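Local coordinates for protein transcriptional regulator, marR family, putative (Sulfolobus solfataricus, PDB 3F3X) that probably binds DNA as a dimeric winged helix-turn-helix transcription factor of the MarR family in an archaeon, at residues L35-F40 / E109-L114; L43-E48 / V54-R59; A69-L74 / G78-I83. All blocks are in the same frame, centred on the assembly; numbering follows the deposited sequence.

Contact 1 of 3, residues L35-F40 / E109-L114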
# COMPACT_ATOMS: atom_id res chain seq x y z
N LEU A 35 4.79 -3.34 18.23
CA LEU A 35 5.40 -2.44 17.26
C LEU A 35 4.56 -2.48 15.99
O LEU A 35 3.79 -3.41 15.78
CB LEU A 35 6.82 -2.88 16.90
CG LEU A 35 7.92 -2.81 17.96
CD1 LEU A 35 9.23 -3.31 17.36
CD2 LEU A 35 8.07 -1.37 18.47
N SER A 36 4.74 -1.46 15.15
CA SER A 36 4.03 -1.39 13.88
C SER A 36 5.07 -1.56 12.78
O SER A 36 6.28 -1.58 13.06
CB SER A 36 3.33 -0.05 13.72
OG SER A 36 4.28 1.00 13.54
N TYR A 37 4.62 -1.67 11.55
CA TYR A 37 5.53 -1.81 10.42
C TYR A 37 6.33 -0.52 10.24
O TYR A 37 7.51 -0.56 9.91
CB TYR A 37 4.74 -2.11 9.15
CG TYR A 37 5.61 -2.34 7.93
CD1 TYR A 37 6.70 -3.21 7.98
CD2 TYR A 37 5.29 -1.76 6.71
CE1 TYR A 37 7.45 -3.49 6.84
CE2 TYR A 37 6.02 -2.03 5.57
CZ TYR A 37 7.10 -2.90 5.64
OH TYR A 37 7.79 -3.21 4.48
N LEU A 38 5.68 0.62 10.47
CA LEU A 38 6.35 1.90 10.34
C LEU A 38 7.43 2.01 11.41
O LEU A 38 8.49 2.59 11.18
CB LEU A 38 5.36 3.06 10.49
CG LEU A 38 5.98 4.46 10.33
CD1 LEU A 38 6.62 4.57 8.96
CD2 LEU A 38 4.90 5.52 10.51
N ASP A 39 7.15 1.45 12.59
CA ASP A 39 8.11 1.45 13.69
C ASP A 39 9.37 0.72 13.22
O ASP A 39 10.49 1.18 13.44
CB ASP A 39 7.56 0.71 14.91
CG ASP A 39 6.49 1.49 15.65
OD1 ASP A 39 5.77 0.86 16.45
OD2 ASP A 39 6.37 2.73 15.46
N PHE A 40 9.17 -0.42 12.58
CA PHE A 40 10.28 -1.21 12.06
C PHE A 40 11.10 -0.39 11.06
O PHE A 40 12.33 -0.39 11.10
CB PHE A 40 9.76 -2.47 11.37
CG PHE A 40 10.74 -3.07 10.41
CD1 PHE A 40 11.87 -3.76 10.86
CD2 PHE A 40 10.56 -2.92 9.04
CE1 PHE A 40 12.80 -4.28 9.96
CE2 PHE A 40 11.48 -3.45 8.13
CZ PHE A 40 12.60 -4.12 8.59
N GLU A 109 13.87 -10.21 12.18
CA GLU A 109 13.71 -11.66 12.15
C GLU A 109 12.24 -12.05 11.95
O GLU A 109 11.93 -12.93 11.14
CB GLU A 109 14.21 -12.28 13.46
CG GLU A 109 14.38 -13.78 13.38
CD GLU A 109 15.78 -14.18 12.97
OE1 GLU A 109 16.37 -13.50 12.10
OE2 GLU A 109 16.29 -15.19 13.50
N VAL A 110 11.36 -11.39 12.69
CA VAL A 110 9.92 -11.66 12.60
C VAL A 110 9.40 -11.40 11.18
O VAL A 110 8.72 -12.25 10.60
CB VAL A 110 9.12 -10.78 13.60
CG1 VAL A 110 7.63 -10.85 13.28
CG2 VAL A 110 9.36 -11.25 15.02
N LEU A 111 9.70 -10.23 10.63
CA LEU A 111 9.23 -9.88 9.30
C LEU A 111 9.86 -10.71 8.18
O LEU A 111 9.17 -11.11 7.24
CB LEU A 111 9.47 -8.39 9.02
CG LEU A 111 8.63 -7.43 9.87
CD1 LEU A 111 8.91 -5.99 9.44
CD2 LEU A 111 7.15 -7.77 9.69
N ARG A 112 11.16 -10.96 8.29
CA ARG A 112 11.89 -11.74 7.30
C ARG A 112 11.35 -13.16 7.18
O ARG A 112 11.14 -13.68 6.07
CB ARG A 112 13.37 -11.79 7.67
CG ARG A 112 14.30 -12.28 6.57
CD ARG A 112 15.66 -12.60 7.16
NE ARG A 112 15.55 -13.71 8.11
CZ ARG A 112 16.40 -13.93 9.11
NH1 ARG A 112 17.43 -13.12 9.31
NH2 ARG A 112 16.19 -14.97 9.92
N ASN A 113 11.12 -13.81 8.32
CA ASN A 113 10.60 -15.17 8.33
C ASN A 113 9.17 -15.20 7.81
O ASN A 113 8.79 -16.10 7.06
CB ASN A 113 10.64 -15.76 9.75
CG ASN A 113 12.06 -16.01 10.24
OD1 ASN A 113 12.97 -16.23 9.44
ND2 ASN A 113 12.26 -15.99 11.55
N LEU A 114 8.38 -14.21 8.21
CA LEU A 114 6.99 -14.12 7.78
C LEU A 114 6.92 -14.01 6.26
O LEU A 114 6.18 -14.73 5.61
CB LEU A 114 6.31 -12.90 8.41
CG LEU A 114 4.83 -12.70 8.03
CD1 LEU A 114 4.04 -13.94 8.43
CD2 LEU A 114 4.29 -11.47 8.73

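Contact 2 of 3, residues L43-E48 / V54-R59. With SO4 (sulfate ion), chain B.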
# COMPACT_ATOMS: atom_id res chain seq x y z
N LEU A 43 13.23 2.25 12.77
CA LEU A 43 14.37 1.64 13.43
C LEU A 43 15.42 1.25 12.40
O LEU A 43 16.61 1.47 12.61
CB LEU A 43 13.93 0.40 14.23
CG LEU A 43 13.08 0.71 15.47
CD1 LEU A 43 12.64 -0.58 16.15
CD2 LEU A 43 13.89 1.56 16.45
N LYS A 44 15.00 0.68 11.27
CA LYS A 44 15.97 0.29 10.25
C LYS A 44 16.76 1.49 9.72
O LYS A 44 17.99 1.45 9.66
CB LYS A 44 15.28 -0.42 9.09
CG LYS A 44 16.26 -0.84 7.98
CD LYS A 44 15.54 -1.50 6.81
CE LYS A 44 16.52 -1.89 5.71
NZ LYS A 44 15.80 -2.39 4.50
N ALA A 45 16.06 2.55 9.33
CA ALA A 45 16.71 3.73 8.79
C ALA A 45 17.67 4.40 9.79
O ALA A 45 18.77 4.82 9.41
CB ALA A 45 15.66 4.74 8.32
N THR A 46 17.25 4.52 11.04
CA THR A 46 18.10 5.14 12.05
C THR A 46 19.25 4.23 12.48
O THR A 46 20.27 4.71 12.97
CB THR A 46 17.29 5.60 13.30
OG1 THR A 46 16.59 4.49 13.88
CG2 THR A 46 16.27 6.69 12.91
N SER A 47 19.09 2.92 12.30
CA SER A 47 20.17 2.00 12.67
C SER A 47 21.35 2.25 11.73
O SER A 47 22.50 1.95 12.08
CB SER A 47 19.71 0.54 12.55
OG SER A 47 19.62 0.13 11.19
N GLU A 48 21.06 2.79 10.55
CA GLU A 48 22.09 3.10 9.55
C GLU A 48 22.88 4.34 9.97
O GLU A 48 24.11 4.38 9.88
CB GLU A 48 21.43 3.32 8.19
CG GLU A 48 20.77 2.07 7.62
CD GLU A 48 19.73 2.37 6.55
OE1 GLU A 48 19.57 3.55 6.17
OE2 GLU A 48 19.06 1.41 6.10
N VAL A 54 12.23 14.81 8.51
CA VAL A 54 11.91 15.01 7.11
C VAL A 54 12.45 13.85 6.28
O VAL A 54 11.79 13.35 5.38
CB VAL A 54 12.52 16.33 6.57
CG1 VAL A 54 12.33 16.42 5.06
CG2 VAL A 54 11.88 17.53 7.25
N TYR A 55 13.67 13.43 6.60
CA TYR A 55 14.28 12.31 5.88
C TYR A 55 13.41 11.07 5.99
O TYR A 55 13.19 10.36 5.01
CB TYR A 55 15.66 11.99 6.44
CG TYR A 55 16.28 10.75 5.82
CD1 TYR A 55 17.11 10.85 4.71
CD2 TYR A 55 16.01 9.48 6.33
CE1 TYR A 55 17.66 9.72 4.12
CE2 TYR A 55 16.56 8.34 5.75
CZ TYR A 55 17.39 8.47 4.64
OH TYR A 55 17.94 7.35 4.07
N LEU A 56 12.92 10.80 7.20
CA LEU A 56 12.09 9.61 7.43
C LEU A 56 10.77 9.64 6.68
O LEU A 56 10.39 8.66 6.04
CB LEU A 56 11.84 9.43 8.94
CG LEU A 56 13.12 9.13 9.74
CD1 LEU A 56 12.84 9.28 11.23
CD2 LEU A 56 13.62 7.72 9.40
N ALA A 57 10.06 10.77 6.75
CA ALA A 57 8.79 10.90 6.05
C ALA A 57 9.00 10.72 4.55
O ALA A 57 8.20 10.09 3.86
CB ALA A 57 8.18 12.26 6.34
N ASN A 58 10.09 11.30 4.06
CA ASN A 58 10.46 11.25 2.66
C ASN A 58 10.77 9.85 2.16
O ASN A 58 10.32 9.44 1.09
CB ASN A 58 11.69 12.14 2.44
CG ASN A 58 11.48 13.17 1.36
OD1 ASN A 58 11.52 12.86 0.17
ND2 ASN A 58 11.25 14.41 1.78
N ARG A 59 11.55 9.11 2.94
CA ARG A 59 11.94 7.77 2.57
C ARG A 59 10.79 6.78 2.62
O ARG A 59 10.69 5.90 1.77
CB ARG A 59 13.09 7.29 3.47
CG ARG A 59 13.56 5.86 3.23
CD ARG A 59 14.89 5.61 3.95
NE ARG A 59 15.21 4.19 4.10
CZ ARG A 59 16.34 3.73 4.62
NH1 ARG A 59 17.28 4.59 5.02
NH2 ARG A 59 16.52 2.43 4.77
S SO4 B . 13.89 0.57 3.46
O1 SO4 B . 12.57 -0.06 3.28
O2 SO4 B . 14.18 0.71 4.90
O3 SO4 B . 13.91 1.90 2.83
O4 SO4 B . 14.91 -0.30 2.85

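Contact 3 of 3, residues A69-L74 / G78-I83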
# COMPACT_ATOMS: atom_id res chain seq x y z
N ALA A 69 4.19 10.87 15.30
CA ALA A 69 3.38 10.02 16.15
C ALA A 69 4.13 8.73 16.46
O ALA A 69 4.15 8.28 17.61
CB ALA A 69 2.05 9.71 15.47
N ALA A 70 4.74 8.14 15.44
CA ALA A 70 5.49 6.90 15.60
C ALA A 70 6.70 7.10 16.52
O ALA A 70 6.93 6.32 17.43
CB ALA A 70 5.95 6.37 14.24
N VAL A 71 7.46 8.17 16.27
CA VAL A 71 8.64 8.47 17.07
C VAL A 71 8.26 8.75 18.53
O VAL A 71 9.01 8.39 19.44
CB VAL A 71 9.41 9.69 16.49
CG1 VAL A 71 10.55 10.09 17.41
CG2 VAL A 71 9.95 9.33 15.10
N ASP A 72 7.11 9.38 18.75
CA ASP A 72 6.69 9.66 20.12
C ASP A 72 6.64 8.36 20.92
O ASP A 72 7.12 8.30 22.05
CB ASP A 72 5.30 10.31 20.16
CG ASP A 72 5.30 11.74 19.66
OD1 ASP A 72 6.34 12.44 19.80
OD2 ASP A 72 4.25 12.18 19.16
N LYS A 73 6.06 7.32 20.33
CA LYS A 73 5.96 6.03 21.01
C LYS A 73 7.31 5.35 21.13
O LYS A 73 7.66 4.83 22.19
CB LYS A 73 4.96 5.12 20.30
CG LYS A 73 3.73 4.81 21.15
CD LYS A 73 2.57 4.30 20.32
CE LYS A 73 1.32 4.15 21.17
NZ LYS A 73 0.11 3.83 20.37
N LEU A 74 8.07 5.36 20.04
CA LEU A 74 9.39 4.74 20.04
C LEU A 74 10.29 5.38 21.09
O LEU A 74 11.02 4.68 21.80
CB LEU A 74 10.03 4.86 18.66
CG LEU A 74 9.41 3.99 17.57
CD1 LEU A 74 10.01 4.35 16.23
CD2 LEU A 74 9.65 2.51 17.88
N GLY A 78 12.01 4.03 24.74
CA GLY A 78 13.46 4.03 24.83
C GLY A 78 14.16 3.36 23.66
O GLY A 78 15.31 2.92 23.79
N LEU A 79 13.49 3.27 22.52
CA LEU A 79 14.08 2.63 21.35
C LEU A 79 14.83 3.64 20.47
O LEU A 79 15.73 3.27 19.73
CB LEU A 79 13.00 1.92 20.54
CG LEU A 79 12.22 0.90 21.38
CD1 LEU A 79 11.27 0.13 20.46
CD2 LEU A 79 13.18 -0.06 22.08
N VAL A 80 14.42 4.90 20.54
CA VAL A 80 15.09 5.97 19.81
C VAL A 80 15.03 7.20 20.69
O VAL A 80 14.41 7.18 21.76
CB VAL A 80 14.41 6.34 18.45
CG1 VAL A 80 14.26 5.12 17.55
CG2 VAL A 80 13.05 7.02 18.71
N ARG A 81 15.68 8.27 20.25
CA ARG A 81 15.63 9.52 20.98
C ARG A 81 15.72 10.61 19.93
O ARG A 81 16.27 10.39 18.85
CB ARG A 81 16.80 9.67 21.97
CG ARG A 81 18.18 9.91 21.35
CD ARG A 81 19.19 10.31 22.43
NE ARG A 81 19.30 9.30 23.47
CZ ARG A 81 19.98 8.16 23.34
NH1 ARG A 81 20.61 7.89 22.21
NH2 ARG A 81 19.98 7.27 24.32
N ARG A 82 15.16 11.77 20.25
CA ARG A 82 15.25 12.90 19.35
C ARG A 82 16.32 13.83 19.91
O ARG A 82 16.36 14.07 21.12
CB ARG A 82 13.91 13.64 19.27
CG ARG A 82 12.98 13.11 18.19
CD ARG A 82 11.57 13.66 18.32
NE ARG A 82 10.91 13.09 19.49
CZ ARG A 82 9.60 13.04 19.67
NH1 ARG A 82 8.78 13.52 18.74
NH2 ARG A 82 9.10 12.48 20.76
N ILE A 83 17.20 14.30 19.04
CA ILE A 83 18.25 15.22 19.44
C ILE A 83 18.28 16.29 18.35
O ILE A 83 17.70 16.11 17.28
CB ILE A 83 19.64 14.55 19.52
CG1 ILE A 83 19.93 13.78 18.23
CG2 ILE A 83 19.71 13.64 20.76
CD1 ILE A 83 21.31 13.16 18.19

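Contact 1 of 3, residues L35-F40 / E109-L114
One methyl group, CD1 of L111, lies in the corner formed by two aromatic rings that turn different sides to it. F40 offers a face: L111 CD1 lies 3.6 Å from the centroid of the F40 ring, only 18° off the ring normal, a CH-pi contact displaced toward the CG–CD2 side. Y37 offers an edge, its CD1 meeting L111 CD1 at 3.8 Å with the methyl close to the ring plane. L111 CG stands anti to the carbonyl carbon (chi1 -67°) and CD1 continues the extended chain, which carries this methyl toward the start of helix 37-48. Without the F40 ring, as with an alanine here, the L111 methyl would probably lose its aromatic face and a gap would open between the two helices.

That helix start is fixed by a capping box, in which S36 OG accepts from D39 N at 3.1 Å while D39 OD1 accepts from S36 N at 2.9 Å. The reciprocal bonds secure the first turn, from which both rings project. The phenol of Y37 continues past L111 to the dimer partner, where its OH is hydrogen-bonded to N12 of the second subunit. L8 of the second subunit also packs on L111. Such a junction, joining a helix of the DNA-binding lobe to a long helix beside the partner chain, is characteristic of the MarR dimer fold.

Contact 2 of 3, residues L43-E48 / V54-R59
L56 and R59 of helix 53-60 both reach A45 on helix 37-48, within the helical part of the winged helix-turn-helix domain. The short segments make an angle of 129° between their N-to-C directions, and their axes come no nearer than 11.0 Å, a spacing bridged by side chains.

Along 54-59, Y55 is the first to take part, its phenol oxygen accepting from R59 NH1 in the same helix at 3.0 Å. L56 follows with the apolar part of the contact: its CD2 rests against A45 CB at 3.8 Å, and I67 and V94 also pack on this leucine. R59, one turn after Y55, is the polar centre. With CG anti to the backbone N and the chain extended as far as NE, it spans the gap and brings one guanidinium face over the methyl of A45.

Several partners share the edge of that group. In a salt bridge, NH1 and NH2 grip the E48 carboxylate end-on, one nitrogen to each oxygen (R59 NH1 to E48 OE1, 2.8 Å), both on the syn side, along nearly straight bonds (176°) and with the planes 20° apart. E48 OE1 has a second cationic mate in R51, so the carboxylate is probably kept ionised. A sulfate, probably from the crystallisation liquor, takes another part of the guanidinium edge and is also bound by Y60 and by K16 and Q9 of the second subunit. R59 NE reaches sulfate O3 and R59 NH2 reaches O2, both at 2.9 Å, while K44 NZ, ending an extended chain, binds O4 at 2.8 Å.

Contact 3 of 3, residues A69-L74 / G78-I83
A Schellman motif closes helix 64-76 and turns the chain into strand 80-85, with G78 as the residue that leaves the helix. Its positive phi (73°) is a conformation that favours glycine. Within the motif, L79 N donates to L74 O at 2.9 Å, reaching back into the last turn just before the strand begins at V80. The side chains of L74 and L79 cross at about a right angle, with L74 CD2 against L79 CD1 at 3.9 Å. V80 fills the inner side of the junction: its CG2 sits between its own backbone N and carbonyl carbon and touches L74 CB at 3.7 Å.

This is the passage from helix to wing in a winged helix domain. By family resemblance helix 64-76 is probably the recognition helix and strand 80-85 the first arm of the wing; the strand pairs antiparallel with strand 92-96. V94 of that partner strand and L43 of helix 37-48 also pack on V80.

Farther along the strand, R82 folds back over the helix. Its chain bends at chi3 (-70°), laying one guanidinium face over V71, whose CG1 approaches R82 NE at 3.7 Å. The edge of the same group faces D72: NH1 and NH2 of R82 both converge on D72 OD1, each at 2.9 Å. NH1 arrives nearly end-on to the C-O bond and NH2 at the anti lone pair, with the carboxylate and guanidinium planes 48° apart. R82 NE has a further salt-bridge mate in E75, also on helix 64-76.

Overall arrangement
These contacts show how a winged helix domain is held together and, at contact 1, set against the dimer side. Contacts 1 and 2 share helix 37-48: its start meets helix 98-118 in contact 1, and its later part meets helix 53-60 in contact 2, their centres about 15 Å apart. Contact 3 joins helix 64-76 to strand 80-85, its centre about 12 Å from contact 2 and 17 Å from contact 1. Along the chain, contact 2 closes before contact 3 opens, and both fall between the two segments of contact 1. L43 packs on V80, while D39 touches A70 and L74, so helix 37-48 links the wing base, the probable recognition helix and the dimer side.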